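Local coordinates for ATP phosphoribosyltransferase regulatory subunit (Thermotoga maritima, PDB 1USY), which is probably required, as regulatory partner of ATP phosphoribosyltransferase, for the first step of histidine biosynthesis, and may allow its feedback control by histidine, at residues F10-K15 with V114-E119; P27-A32 with F48-D53; G130-Y135 with A228-E233. All blocks are in the same frame, centred on the assembly; numbering follows the deposited sequence.

Contact 1 (F10-K15 with V114-E119)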
# COMPACT_ATOMS: atom_id res chain seq x y z
N PHE B 10 28.40 5.45 -23.41
CA PHE B 10 28.68 6.35 -24.54
C PHE B 10 29.02 5.58 -25.80
O PHE B 10 28.55 5.90 -26.90
CB PHE B 10 29.84 7.30 -24.22
CG PHE B 10 30.34 8.09 -25.43
CD1 PHE B 10 29.61 9.18 -25.94
CD2 PHE B 10 31.53 7.75 -26.07
CE1 PHE B 10 30.07 9.91 -27.04
CE2 PHE B 10 31.99 8.46 -27.17
CZ PHE B 10 31.25 9.55 -27.65
N SER B 11 29.87 4.56 -25.63
CA SER B 11 30.31 3.72 -26.72
C SER B 11 29.13 3.06 -27.43
O SER B 11 29.05 3.11 -28.66
CB SER B 11 31.29 2.67 -26.18
OG SER B 11 31.69 1.76 -27.20
N PHE B 12 28.23 2.47 -26.64
CA PHE B 12 27.04 1.76 -27.12
C PHE B 12 26.12 2.71 -27.86
O PHE B 12 25.58 2.37 -28.89
CB PHE B 12 26.29 1.11 -25.94
CG PHE B 12 25.07 0.35 -26.36
CD1 PHE B 12 25.19 -0.92 -26.93
CD2 PHE B 12 23.80 0.89 -26.16
CE1 PHE B 12 24.06 -1.62 -27.34
CE2 PHE B 12 22.65 0.18 -26.54
CZ PHE B 12 22.78 -1.07 -27.14
N TYR B 13 25.95 3.90 -27.29
CA TYR B 13 25.24 5.02 -27.88
C TYR B 13 25.85 5.43 -29.23
O TYR B 13 25.13 5.82 -30.14
CB TYR B 13 25.24 6.20 -26.88
CG TYR B 13 25.09 7.57 -27.53
CD1 TYR B 13 23.89 7.94 -28.16
CD2 TYR B 13 26.15 8.49 -27.52
CE1 TYR B 13 23.75 9.17 -28.77
CE2 TYR B 13 26.00 9.74 -28.13
CZ TYR B 13 24.80 10.07 -28.76
OH TYR B 13 24.63 11.31 -29.36
N SER B 14 27.18 5.38 -29.35
CA SER B 14 27.82 5.65 -30.65
C SER B 14 27.54 4.56 -31.65
O SER B 14 27.23 4.84 -32.80
CB SER B 14 29.32 5.91 -30.53
OG SER B 14 29.56 6.80 -29.45
N LYS B 15 27.66 3.32 -31.23
CA LYS B 15 27.34 2.21 -32.12
C LYS B 15 25.92 2.31 -32.63
O LYS B 15 25.70 2.14 -33.83
CB LYS B 15 27.57 0.87 -31.44
CG LYS B 15 29.01 0.63 -31.08
CD LYS B 15 29.16 -0.61 -30.19
CE LYS B 15 30.47 -0.59 -29.42
NZ LYS B 15 31.61 -0.13 -30.25
N VAL B 114 26.50 -7.82 -30.09
CA VAL B 114 27.70 -8.66 -30.08
C VAL B 114 28.95 -7.79 -30.02
O VAL B 114 29.83 -8.02 -29.16
CB VAL B 114 27.78 -9.62 -31.32
CG1 VAL B 114 29.18 -10.24 -31.49
CG2 VAL B 114 26.71 -10.70 -31.26
N GLU B 115 29.07 -6.81 -30.92
CA GLU B 115 30.25 -5.95 -30.93
C GLU B 115 30.42 -5.27 -29.58
O GLU B 115 31.57 -5.18 -29.06
CB GLU B 115 30.20 -4.89 -32.02
CG GLU B 115 31.38 -3.94 -31.98
CD GLU B 115 31.29 -2.84 -33.00
OE1 GLU B 115 30.49 -2.96 -33.94
OE2 GLU B 115 32.02 -1.84 -32.87
N SER B 116 29.30 -4.82 -29.01
CA SER B 116 29.30 -4.22 -27.68
C SER B 116 29.76 -5.20 -26.62
O SER B 116 30.51 -4.83 -25.71
CB SER B 116 27.91 -3.69 -27.30
OG SER B 116 27.58 -2.63 -28.18
N ALA B 117 29.33 -6.45 -26.72
CA ALA B 117 29.65 -7.43 -25.68
C ALA B 117 31.13 -7.85 -25.75
O ALA B 117 31.81 -7.95 -24.73
CB ALA B 117 28.70 -8.64 -25.72
N SER B 118 31.62 -8.03 -26.95
CA SER B 118 33.01 -8.41 -27.10
C SER B 118 33.96 -7.27 -26.73
O SER B 118 35.16 -7.50 -26.54
CB SER B 118 33.28 -8.94 -28.50
OG SER B 118 33.02 -7.94 -29.44
N GLU B 119 33.46 -6.05 -26.59
CA GLU B 119 34.31 -4.94 -26.16
C GLU B 119 34.04 -4.50 -24.70
O GLU B 119 34.90 -3.92 -24.05
CB GLU B 119 34.26 -3.77 -27.17
CG GLU B 119 33.29 -2.64 -26.81
CD GLU B 119 33.54 -1.32 -27.56
OE1 GLU B 119 33.56 -1.35 -28.82
OE2 GLU B 119 33.69 -0.25 -26.88
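K15 reaches between two glutamates of the facing helix, and its ammonium group carries most of the charged part of this contact. With E119 it meets tip to tip, NZ of K15 lying 2.7 Å from OE1 of E119. The second salt bridge is longer, 3.2 Å from K15 NZ to E115 OE2. The K15 chain runs extended until its last torsion, where a bend (chi4 -41°) swings NZ between the two acids. E115 and E119 stand one helical turn apart, as do S11 and K15, so S11 and K15 face E115 and E119 from successive turns. E115 OE1 also lies close to E111 OE2, and the charge of K15 would probably ease that repulsion.

A hydrogen bond from an uncharged donor extends the network. S11 OG donates to E119 OE2 at 2.9 Å, so each carboxylate oxygen of E119 has its own donor. Both donors approach from above the carboxylate plane, a little over 50° out of it.

The remaining contacts are van der Waals. S116 OG sits in the plane of the F12 ring, at its edge, 3.2 Å from CD1 of F12. The same S116 OG touches the aliphatic part of K15, 3.3 Å from CD, while its hydrogen bond goes to I112 O in its own helix. F12 continues inward onto L93 and L95 of strand 86-98.

On its other side the first helix meets the second subunit, where F10 stacks on F10 of that chain. The short helical segments run nearly antiparallel, at 155°, with axes 10.5 Å apart at closest approach. These features describe an antiparallel helix pair bridged by a salt-bridge network, joining N-terminal helix 6-16 to helix 103-120 of the class II synthetase-like fold.

Contact 2 (P27-A32 with F48-D53)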
# COMPACT_ATOMS: atom_id res chain seq x y z
N PRO B 27 10.61 7.15 -17.34
CA PRO B 27 10.49 6.83 -15.92
C PRO B 27 10.36 5.37 -15.64
O PRO B 27 9.63 4.70 -16.35
CB PRO B 27 9.18 7.52 -15.53
CG PRO B 27 9.13 8.69 -16.41
CD PRO B 27 9.67 8.20 -17.74
N ALA B 28 11.03 4.89 -14.59
CA ALA B 28 10.88 3.53 -14.10
C ALA B 28 9.42 3.16 -13.71
O ALA B 28 8.96 2.05 -13.98
CB ALA B 28 11.81 3.33 -12.90
N LEU B 29 8.73 4.08 -13.06
CA LEU B 29 7.35 3.86 -12.66
C LEU B 29 6.41 4.37 -13.75
O LEU B 29 6.67 5.39 -14.36
CB LEU B 29 7.06 4.58 -11.33
CG LEU B 29 7.39 3.74 -10.10
CD1 LEU B 29 6.99 4.46 -8.83
CD2 LEU B 29 6.71 2.39 -10.15
N GLU B 30 5.32 3.64 -13.99
CA GLU B 30 4.29 4.04 -14.94
C GLU B 30 2.90 3.70 -14.37
O GLU B 30 2.63 2.55 -14.01
CB GLU B 30 4.51 3.35 -16.28
CG GLU B 30 5.42 4.14 -17.22
CD GLU B 30 5.85 3.36 -18.46
OE1 GLU B 30 5.20 2.35 -18.80
OE2 GLU B 30 6.86 3.77 -19.09
N LYS B 31 2.05 4.72 -14.24
CA LYS B 31 0.67 4.59 -13.76
C LYS B 31 -0.10 3.48 -14.47
O LYS B 31 -0.21 3.51 -15.69
CB LYS B 31 -0.06 5.92 -14.00
CG LYS B 31 -1.19 6.19 -13.03
CD LYS B 31 -1.62 7.63 -13.10
CE LYS B 31 -3.01 7.78 -12.57
NZ LYS B 31 -3.59 6.46 -12.18
N ALA B 32 -0.59 2.50 -13.71
CA ALA B 32 -1.45 1.43 -14.25
C ALA B 32 -2.93 1.60 -13.85
O ALA B 32 -3.25 2.27 -12.86
CB ALA B 32 -0.95 0.04 -13.83
N PHE B 48 0.99 1.42 -9.73
CA PHE B 48 2.07 1.55 -10.70
C PHE B 48 2.60 0.19 -11.14
O PHE B 48 2.59 -0.76 -10.37
CB PHE B 48 3.22 2.40 -10.13
CG PHE B 48 2.89 3.86 -9.93
CD1 PHE B 48 2.60 4.36 -8.67
CD2 PHE B 48 2.89 4.75 -11.00
CE1 PHE B 48 2.30 5.73 -8.47
CE2 PHE B 48 2.59 6.10 -10.81
CZ PHE B 48 2.31 6.59 -9.54
N SER B 49 3.04 0.10 -12.39
CA SER B 49 3.92 -0.97 -12.81
C SER B 49 5.30 -0.38 -12.84
O SER B 49 5.47 0.82 -13.06
CB SER B 49 3.59 -1.53 -14.19
OG SER B 49 2.92 -0.56 -14.97
N ILE B 50 6.28 -1.26 -12.61
CA ILE B 50 7.69 -0.91 -12.65
C ILE B 50 8.30 -1.66 -13.80
O ILE B 50 7.90 -2.79 -14.10
CB ILE B 50 8.37 -1.25 -11.32
CG1 ILE B 50 9.68 -0.47 -11.20
CG2 ILE B 50 8.62 -2.74 -11.21
CD1 ILE B 50 10.31 -0.48 -9.82
N ARG B 51 9.26 -1.01 -14.47
CA ARG B 51 9.80 -1.48 -15.74
C ARG B 51 10.47 -2.84 -15.55
O ARG B 51 11.48 -2.96 -14.87
CB ARG B 51 10.75 -0.42 -16.29
CG ARG B 51 11.51 -0.80 -17.55
CD ARG B 51 12.77 0.05 -17.81
NE ARG B 51 12.50 1.48 -17.65
CZ ARG B 51 13.27 2.32 -16.97
NH1 ARG B 51 14.38 1.91 -16.39
NH2 ARG B 51 12.93 3.59 -16.86
N GLU B 52 9.86 -3.87 -16.14
CA GLU B 52 10.29 -5.26 -15.98
C GLU B 52 10.78 -5.80 -17.30
O GLU B 52 11.49 -6.79 -17.33
CB GLU B 52 9.14 -6.13 -15.50
CG GLU B 52 8.84 -5.96 -14.03
CD GLU B 52 7.78 -6.92 -13.51
OE1 GLU B 52 6.58 -6.55 -13.47
OE2 GLU B 52 8.15 -8.04 -13.12
N ASP B 53 10.43 -5.14 -18.39
CA ASP B 53 10.83 -5.64 -19.70
C ASP B 53 10.87 -4.49 -20.68
O ASP B 53 9.81 -3.91 -20.98
CB ASP B 53 9.82 -6.71 -20.19
CG ASP B 53 10.20 -7.31 -21.54
OD1 ASP B 53 10.78 -6.60 -22.39
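E30 and S49 form the central hydrogen-bonded pair of an antiparallel beta ladder, in which strand 29-32 forms one edge, within this chain, of a three-stranded sheet. The backbone bonds are reciprocal: E30 N gives to S49 O at 3.0 Å, and S49 N to E30 O at the same separation. Flanking them, L29 with I50 and K31 with F48 are non-hydrogen-bonded pairs.

The tight part lies on the face bearing L29 and I50. L29 crosses F48 at about a right angle, its CD2 3.5 Å from F48 CB and also touching I50 CB. L29 CD1 lies over one face of the F48 ring, displaced toward the rim. CG of F48 stands anti to the carbonyl carbon (chi1 -68°), and the ring is turned so that its CD2 edge meets the backbone, with K31 N 3.3 Å from CD2. An alanine here would keep the contact of CB with L29 but would probably open a gap beside L29 CD1 and leave the backbone at K31 without its aromatic neighbour. Across the subunit boundary, L29 packs on I50 of the second subunit, and I50 on its L29.

The opposite face, with E30 and S49, is more open and polar. S49 OG makes only a weak bond to E30 O, and its nearest carbon partner across the strands is A32 CB at 4.1 Å. E30 OE2 turns to H61. K31 touches F48 through CB, and its side chain also packs on N46 and on C275 of the second subunit.

Just before strand 29-32 begins and just after strand 48-50 ends, R51 N bonds to A28 O at 3.1 Å. The R51 side chain folds back toward P27. NH1 of R51 is held by F78 O, and CA of A28 lies over one face of the guanidinium, 3.9 Å from CZ of R51.

Contact 3 (G130-Y135 with A228-E233)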
# COMPACT_ATOMS: atom_id res chain seq x y z
N GLY B 130 19.71 -19.49 -31.62
CA GLY B 130 18.62 -20.44 -31.55
C GLY B 130 17.54 -19.96 -32.50
O GLY B 130 17.63 -18.87 -33.08
N HIS B 131 16.51 -20.77 -32.64
CA HIS B 131 15.40 -20.39 -33.45
C HIS B 131 14.18 -21.09 -32.96
O HIS B 131 14.15 -22.30 -32.77
CB HIS B 131 15.64 -20.77 -34.89
CG HIS B 131 14.76 -20.05 -35.86
ND1 HIS B 131 15.23 -19.02 -36.64
CD2 HIS B 131 13.46 -20.22 -36.18
CE1 HIS B 131 14.26 -18.60 -37.44
NE2 HIS B 131 13.17 -19.29 -37.16
N THR B 132 13.15 -20.29 -32.79
CA THR B 132 11.95 -20.72 -32.14
C THR B 132 11.08 -21.54 -33.10
O THR B 132 10.19 -22.27 -32.67
CB THR B 132 11.28 -19.44 -31.68
OG1 THR B 132 10.50 -19.67 -30.51
CG2 THR B 132 10.32 -18.94 -32.69
N GLY B 133 11.36 -21.45 -34.41
CA GLY B 133 10.58 -22.14 -35.43
C GLY B 133 10.87 -23.64 -35.52
O GLY B 133 10.31 -24.33 -36.35
N VAL B 134 11.71 -24.15 -34.64
CA VAL B 134 12.04 -25.57 -34.62
C VAL B 134 10.97 -26.45 -33.93
O VAL B 134 10.82 -27.63 -34.25
CB VAL B 134 13.47 -25.80 -34.01
CG1 VAL B 134 13.60 -25.20 -32.63
CG2 VAL B 134 13.80 -27.27 -33.94
N TYR B 135 10.23 -25.87 -33.00
CA TYR B 135 9.42 -26.68 -32.09
C TYR B 135 8.16 -27.29 -32.68
O TYR B 135 7.91 -28.47 -32.46
CB TYR B 135 9.14 -25.91 -30.78
CG TYR B 135 10.42 -25.53 -30.09
CD1 TYR B 135 10.69 -24.21 -29.75
CD2 TYR B 135 11.37 -26.50 -29.81
CE1 TYR B 135 11.92 -23.86 -29.11
CE2 TYR B 135 12.58 -26.19 -29.20
CZ TYR B 135 12.85 -24.88 -28.86
OH TYR B 135 14.05 -24.63 -28.25
N ALA B 228 13.21 -24.08 -24.96
CA ALA B 228 11.85 -24.10 -25.46
C ALA B 228 11.01 -23.01 -24.77
O ALA B 228 9.99 -22.56 -25.30
CB ALA B 228 11.21 -25.46 -25.17
N ARG B 229 11.42 -22.56 -23.57
CA ARG B 229 10.64 -21.52 -22.84
C ARG B 229 10.70 -20.18 -23.56
O ARG B 229 9.87 -19.29 -23.31
CB ARG B 229 11.15 -21.27 -21.40
CG ARG B 229 12.61 -21.59 -21.18
CD ARG B 229 13.52 -20.36 -21.27
NE ARG B 229 14.93 -20.74 -21.22
CZ ARG B 229 15.45 -21.49 -20.25
NH1 ARG B 229 14.69 -21.93 -19.23
NH2 ARG B 229 16.73 -21.86 -20.21
N THR B 230 11.59 -19.95 -24.53
CA THR B 230 11.53 -18.77 -25.38
C THR B 230 10.33 -18.83 -26.36
O THR B 230 10.12 -17.89 -27.13
CB THR B 230 12.79 -18.68 -26.20
OG1 THR B 230 12.99 -19.94 -26.82
CG2 THR B 230 14.01 -18.49 -25.31
N ILE B 231 9.57 -19.93 -26.33
CA ILE B 231 8.47 -20.17 -27.28
C ILE B 231 7.30 -19.19 -27.11
O ILE B 231 6.84 -18.58 -28.07
CB ILE B 231 7.98 -21.64 -27.20
CG1 ILE B 231 8.25 -22.36 -28.52
CG2 ILE B 231 6.49 -21.74 -26.83
CD1 ILE B 231 7.10 -23.29 -28.98
N GLU B 232 6.85 -19.05 -25.88
CA GLU B 232 5.68 -18.23 -25.60
C GLU B 232 6.06 -16.74 -25.49
O GLU B 232 5.25 -15.93 -25.04
CB GLU B 232 4.97 -18.74 -24.33
CG GLU B 232 5.70 -19.87 -23.59
CD GLU B 232 6.61 -19.37 -22.46
OE1 GLU B 232 7.16 -20.21 -21.71
OE2 GLU B 232 6.77 -18.13 -22.33
N GLU B 233 7.28 -16.40 -25.90
CA GLU B 233 7.75 -15.02 -25.81
C GLU B 233 8.53 -14.51 -27.02
O GLU B 233 8.61 -13.31 -27.26
CB GLU B 233 8.54 -14.80 -24.51
CG GLU B 233 9.93 -15.43 -24.45
CD GLU B 233 10.37 -15.83 -23.03
OE1 GLU B 233 11.50 -16.37 -22.89
OE2 GLU B 233 9.61 -15.64 -22.04
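Y135 makes the apolar part of this contact, meeting I231 and A228 with different parts of its ring. The I231 side chain lies obliquely across it, with CG1 3.3 Å from CD1 of Y135 and CD1 of I231 3.8 Å from CB of Y135. Farther along the ring, the methyl group of A228 stands over one face, offset toward the rim, its CB 4.1 Å from CZ of Y135. V134 CG1 covers the centre of the opposite face, 3.6 Å above the ring plane, so the ring is sandwiched. With CG anti to the carbonyl carbon (chi1 -59°), the Y135 ring is carried toward the 228-233 loop.

Polar groups come near each other without bonding across the segments. Y135 OH is 3.4 Å from A228 N, but the angle is poor, and the hydroxyl is hydrogen-bonded to L225 O instead. T132 OG1 reaches no closer than 3.8 Å to T230 O, a loose polar neighbourhood; T230 OG1 is itself bonded to L227 O. Within the loop, I231 N binds A228 O at 2.9 Å, a turn that brings A228 and I231 to the same ring.

L151 of helix 147-156 touches both Y135 and A228. The A228 side chain lies about 13 Å from a bound histidine, so this is packing away from that ligand: the start of helix 135-139 is held against the loop leading to strand 237-243, at the end of strand 125-131 in the mixed sheet of a class II synthetase-like domain.

From the N terminus, helix 6-16 comes first and meets helix 103-120 much later, so contact 1 closes a loop of 98 residues. Contact 2 is nested within it: strand 29-32 meets strand 47-50 after a short excursion through strand 40-42, and their nearest atoms stay about 13 Å from contact 1. Both contacts touch the second subunit. Contact 3 opens only after contact 1 has closed, since strand 125-131 follows helix 103-120, and it closes after the helices from 135 to 215 and strand 220-223. Contacts 1 and 3 lie on opposite sides of the chain's centre. Contact 1 joins two helices, contact 2 pairs strands of the small sheet, and contact 3 sets the end of strand 125-131 against the loop before strand 237-243.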